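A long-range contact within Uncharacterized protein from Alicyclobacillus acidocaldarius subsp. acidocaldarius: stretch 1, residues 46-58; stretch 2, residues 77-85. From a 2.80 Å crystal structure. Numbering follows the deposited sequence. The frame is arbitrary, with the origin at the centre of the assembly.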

# COMPACT_ATOMS: atom_id res chain seq x y z
N ALA B 46 0.91 -14.48 2.58
CA ALA B 46 1.01 -15.51 1.54
C ALA B 46 -0.24 -16.38 1.62
O ALA B 46 -0.94 -16.59 0.63
CB ALA B 46 2.25 -16.35 1.75
N THR B 47 -0.53 -16.86 2.82
CA THR B 47 -1.79 -17.55 3.07
C THR B 47 -3.03 -16.79 2.56
O THR B 47 -3.87 -17.37 1.90
CB THR B 47 -1.96 -17.86 4.55
OG1 THR B 47 -0.98 -18.82 4.94
CG2 THR B 47 -3.34 -18.41 4.82
N MSE B 48 -3.15 -15.50 2.88
CA MSE B 48 -4.28 -14.70 2.40
C MSE B 48 -4.39 -14.74 0.88
O MSE B 48 -5.50 -14.67 0.33
CB MSE B 48 -4.18 -13.25 2.87
CG MSE B 48 -4.47 -13.05 4.35
SE MSE B 48 -6.21 -13.79 4.87
CE MSE B 48 -7.17 -12.12 5.16
N LEU B 49 -3.25 -14.83 0.19
CA LEU B 49 -3.20 -14.79 -1.27
C LEU B 49 -3.59 -16.11 -1.97
O LEU B 49 -4.30 -16.11 -2.99
CB LEU B 49 -1.81 -14.34 -1.73
CG LEU B 49 -1.58 -14.22 -3.24
CD1 LEU B 49 -2.46 -13.13 -3.84
CD2 LEU B 49 -0.11 -13.92 -3.51
N LYS B 50 -3.11 -17.22 -1.41
CA LYS B 50 -3.43 -18.53 -1.95
C LYS B 50 -4.93 -18.69 -2.03
O LYS B 50 -5.44 -19.21 -3.01
CB LYS B 50 -2.85 -19.65 -1.08
CG LYS B 50 -1.34 -19.65 -1.02
CD LYS B 50 -0.74 -19.59 -2.42
CE LYS B 50 -0.93 -20.89 -3.18
NZ LYS B 50 -0.33 -20.81 -4.55
N ALA B 51 -5.62 -18.21 -1.00
CA ALA B 51 -7.07 -18.35 -0.92
C ALA B 51 -7.72 -17.90 -2.22
O ALA B 51 -8.48 -18.66 -2.82
CB ALA B 51 -7.62 -17.53 0.23
N ALA B 52 -7.40 -16.68 -2.66
CA ALA B 52 -7.94 -16.12 -3.89
C ALA B 52 -7.37 -16.86 -5.09
O ALA B 52 -8.08 -17.12 -6.06
CB ALA B 52 -7.63 -14.64 -3.99
N MSE B 53 -6.08 -17.18 -5.03
CA MSE B 53 -5.46 -17.97 -6.09
C MSE B 53 -6.15 -19.32 -6.31
O MSE B 53 -6.38 -19.74 -7.46
CB MSE B 53 -3.99 -18.19 -5.78
CG MSE B 53 -3.15 -16.96 -5.91
SE MSE B 53 -1.38 -17.50 -6.43
CE MSE B 53 -1.79 -17.97 -8.29
N SER B 54 -6.49 -19.98 -5.21
CA SER B 54 -7.13 -21.29 -5.25
C SER B 54 -8.62 -21.20 -5.52
O SER B 54 -9.29 -22.22 -5.74
CB SER B 54 -6.90 -22.01 -3.93
OG SER B 54 -5.58 -21.80 -3.47
N HIS B 55 -9.15 -19.99 -5.51
CA HIS B 55 -10.54 -19.79 -5.82
C HIS B 55 -10.79 -20.17 -7.28
O HIS B 55 -10.00 -19.82 -8.16
CB HIS B 55 -10.94 -18.33 -5.58
CG HIS B 55 -12.40 -18.15 -5.34
ND1 HIS B 55 -13.34 -18.23 -6.35
CD2 HIS B 55 -13.09 -17.89 -4.21
CE1 HIS B 55 -14.54 -18.02 -5.85
NE2 HIS B 55 -14.42 -17.81 -4.55
N PRO B 56 -11.87 -20.93 -7.51
CA PRO B 56 -12.30 -21.42 -8.83
C PRO B 56 -12.61 -20.30 -9.81
O PRO B 56 -12.35 -20.44 -11.01
CB PRO B 56 -13.57 -22.20 -8.50
CG PRO B 56 -14.01 -21.72 -7.15
CD PRO B 56 -12.74 -21.41 -6.43
N GLU B 57 -13.18 -19.21 -9.31
CA GLU B 57 -13.56 -18.11 -10.18
C GLU B 57 -12.34 -17.33 -10.59
O GLU B 57 -12.38 -16.55 -11.54
CB GLU B 57 -14.52 -17.16 -9.46
CG GLU B 57 -15.69 -17.83 -8.80
CD GLU B 57 -16.82 -18.13 -9.76
OE1 GLU B 57 -17.99 -18.07 -9.32
OE2 GLU B 57 -16.54 -18.43 -10.95
N ARG B 58 -11.25 -17.53 -9.85
CA ARG B 58 -10.07 -16.70 -10.07
C ARG B 58 -9.49 -16.85 -11.47
O ARG B 58 -9.27 -17.96 -11.97
CB ARG B 58 -9.00 -16.92 -9.01
CG ARG B 58 -7.61 -16.67 -9.53
CD ARG B 58 -6.90 -17.98 -9.74
NE ARG B 58 -5.65 -17.83 -10.45
CZ ARG B 58 -4.69 -18.75 -10.47
NH1 ARG B 58 -4.85 -19.88 -9.80
NH2 ARG B 58 -3.58 -18.54 -11.16
N PRO B 77 -6.37 -23.69 14.07
CA PRO B 77 -7.10 -23.59 12.81
C PRO B 77 -7.76 -22.21 12.71
O PRO B 77 -8.07 -21.56 13.72
CB PRO B 77 -8.18 -24.66 12.94
CG PRO B 77 -7.65 -25.62 13.95
CD PRO B 77 -6.84 -24.80 14.91
N PHE B 78 -7.93 -21.78 11.46
CA PHE B 78 -8.60 -20.54 11.11
C PHE B 78 -9.43 -20.81 9.88
O PHE B 78 -9.34 -21.89 9.28
CB PHE B 78 -7.61 -19.45 10.77
CG PHE B 78 -6.71 -19.81 9.65
CD1 PHE B 78 -7.10 -19.60 8.35
CD2 PHE B 78 -5.48 -20.40 9.89
CE1 PHE B 78 -6.26 -19.95 7.31
CE2 PHE B 78 -4.64 -20.75 8.86
CZ PHE B 78 -5.03 -20.52 7.57
N VAL B 79 -10.26 -19.84 9.53
CA VAL B 79 -11.11 -19.94 8.37
C VAL B 79 -10.98 -18.67 7.52
O VAL B 79 -10.92 -17.57 8.06
CB VAL B 79 -12.56 -20.14 8.80
CG1 VAL B 79 -13.47 -19.09 8.17
CG2 VAL B 79 -13.01 -21.53 8.45
N ILE B 80 -10.93 -18.82 6.20
CA ILE B 80 -10.85 -17.67 5.33
C ILE B 80 -12.00 -17.63 4.36
O ILE B 80 -12.28 -18.62 3.69
CB ILE B 80 -9.57 -17.66 4.50
CG1 ILE B 80 -8.35 -17.82 5.41
CG2 ILE B 80 -9.48 -16.36 3.69
CD1 ILE B 80 -7.02 -17.88 4.67
N GLU B 81 -12.65 -16.49 4.26
CA GLU B 81 -13.73 -16.34 3.31
C GLU B 81 -13.29 -15.39 2.20
O GLU B 81 -13.19 -14.18 2.42
CB GLU B 81 -14.92 -15.75 4.03
CG GLU B 81 -16.17 -15.64 3.22
CD GLU B 81 -17.32 -15.17 4.07
OE1 GLU B 81 -17.85 -15.99 4.85
OE2 GLU B 81 -17.68 -13.98 3.96
N ALA B 82 -13.05 -15.93 1.01
CA ALA B 82 -12.53 -15.11 -0.09
C ALA B 82 -13.55 -14.84 -1.22
O ALA B 82 -13.90 -15.76 -1.96
CB ALA B 82 -11.25 -15.74 -0.65
N VAL B 83 -14.01 -13.59 -1.35
CA VAL B 83 -15.00 -13.22 -2.38
C VAL B 83 -14.39 -12.62 -3.64
O VAL B 83 -13.63 -11.65 -3.57
CB VAL B 83 -16.06 -12.21 -1.86
CG1 VAL B 83 -17.09 -11.92 -2.94
CG2 VAL B 83 -16.75 -12.73 -0.61
N PRO B 84 -14.73 -13.19 -4.80
CA PRO B 84 -14.46 -12.61 -6.12
C PRO B 84 -15.50 -11.53 -6.35
O PRO B 84 -16.54 -11.73 -6.97
CB PRO B 84 -14.65 -13.79 -7.06
CG PRO B 84 -15.69 -14.60 -6.40
CD PRO B 84 -15.42 -14.48 -4.91
N VAL B 85 -15.20 -10.38 -5.77
CA VAL B 85 -16.07 -9.22 -5.72
C VAL B 85 -16.42 -8.56 -7.09
O VAL B 85 -17.55 -8.11 -7.31
CB VAL B 85 -15.42 -8.23 -4.73
CG1 VAL B 85 -15.58 -6.77 -5.18
CG2 VAL B 85 -15.94 -8.50 -3.33

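The helical part of the first stretch, which begins earlier in the chain, lies across the strand of the second, which continues beyond it. Their axes approach to 8.4 Å, and their N-to-C directions differ by 50°. The backbones come nearest at A52 and A82, whose CA atoms are 6.0 Å apart. No hydrogen bond joins the two stretches. The contact is one of packing, and it buries 368 Å² in all.

The strand alternates. F78, I80, A82 and P84 point their CA-to-CB bonds toward the first stretch. E81 and V83 point away, and V79 is out of reach. On the helix, T47 and A51 point toward the strand. They are four residues apart, about one turn, so they lie on the same side.

I80 has the largest covered area in the contact, 71 Å². Its chi1 is m and its chi2 is t, so CD1 is anti to CA and the longer branch is extended. I80 CD1 lies 3.7 Å from T47 CG2 and 4.2 Å from M48 SE. I80 CG2 lies 4.1 Å from A51 CB; both ends of the side chain are near M48 and A51. One isoleucine thus meets three helix residues.

T47 has chi1 m. Its methyl faces the strand, with T47 CG2 also lying 3.9 Å from F78 CZ. Its hydroxyl OG1 is hydrogen-bonded elsewhere in the structure. The polar atom is therefore satisfied while the methyl packs against carbon. F78 has chi1 p, and CZ is its nearest ring atom to T47.

M48 is selenomethionine. Its CA-to-CB bond points away from the strand, but its end comes nearer. With chi1 and chi2 both m, the chain folds back and brings SE to I80. The contact is apolar.

A51 and A82 meet through their methyl groups, A51 CB to A82 CB, at 4.1 Å. Both side chains are short, and the backbones are close here. A82 CB also lies 4.4 Å from the backbone N of A52. The CA-to-CB bond of A52 itself points sideways.

Beyond the helix, H55 carries the contact onward. Its CA-to-CB bond points toward the strand; chi1 t places the ring beside A82 and P84, and chi2, -74°, sets its tilt. H55 CD2 lies 3.2 Å from A82 O, and H55 NE2 lies 3.5 Å from P84 CD. H55 NE2 is also 3.3 Å from A82 O, but the angle is poor and this is not a hydrogen bond. On the other ring nitrogen, H55 ND1 accepts a hydrogen bond from the backbone N of E57, 3.1 Å away. That bond ties the ring to the backbone of its own stretch.

E57 has chi1 and chi2 both m. E57 CG, an aliphatic carbon, lies 4.0 Å from P84 CG, so the closest contact is made by carbon rather than by the carboxylate. The ring of P84, C-gamma endo, thus touches both H55 and E57.

Two further side chains brace the first stretch internally. S54 OG, with chi1 m, donates to K50 O at 2.6 Å. R58 NH1 donates to M53 O at 2.8 Å; the end of this arginine leads away from the strand.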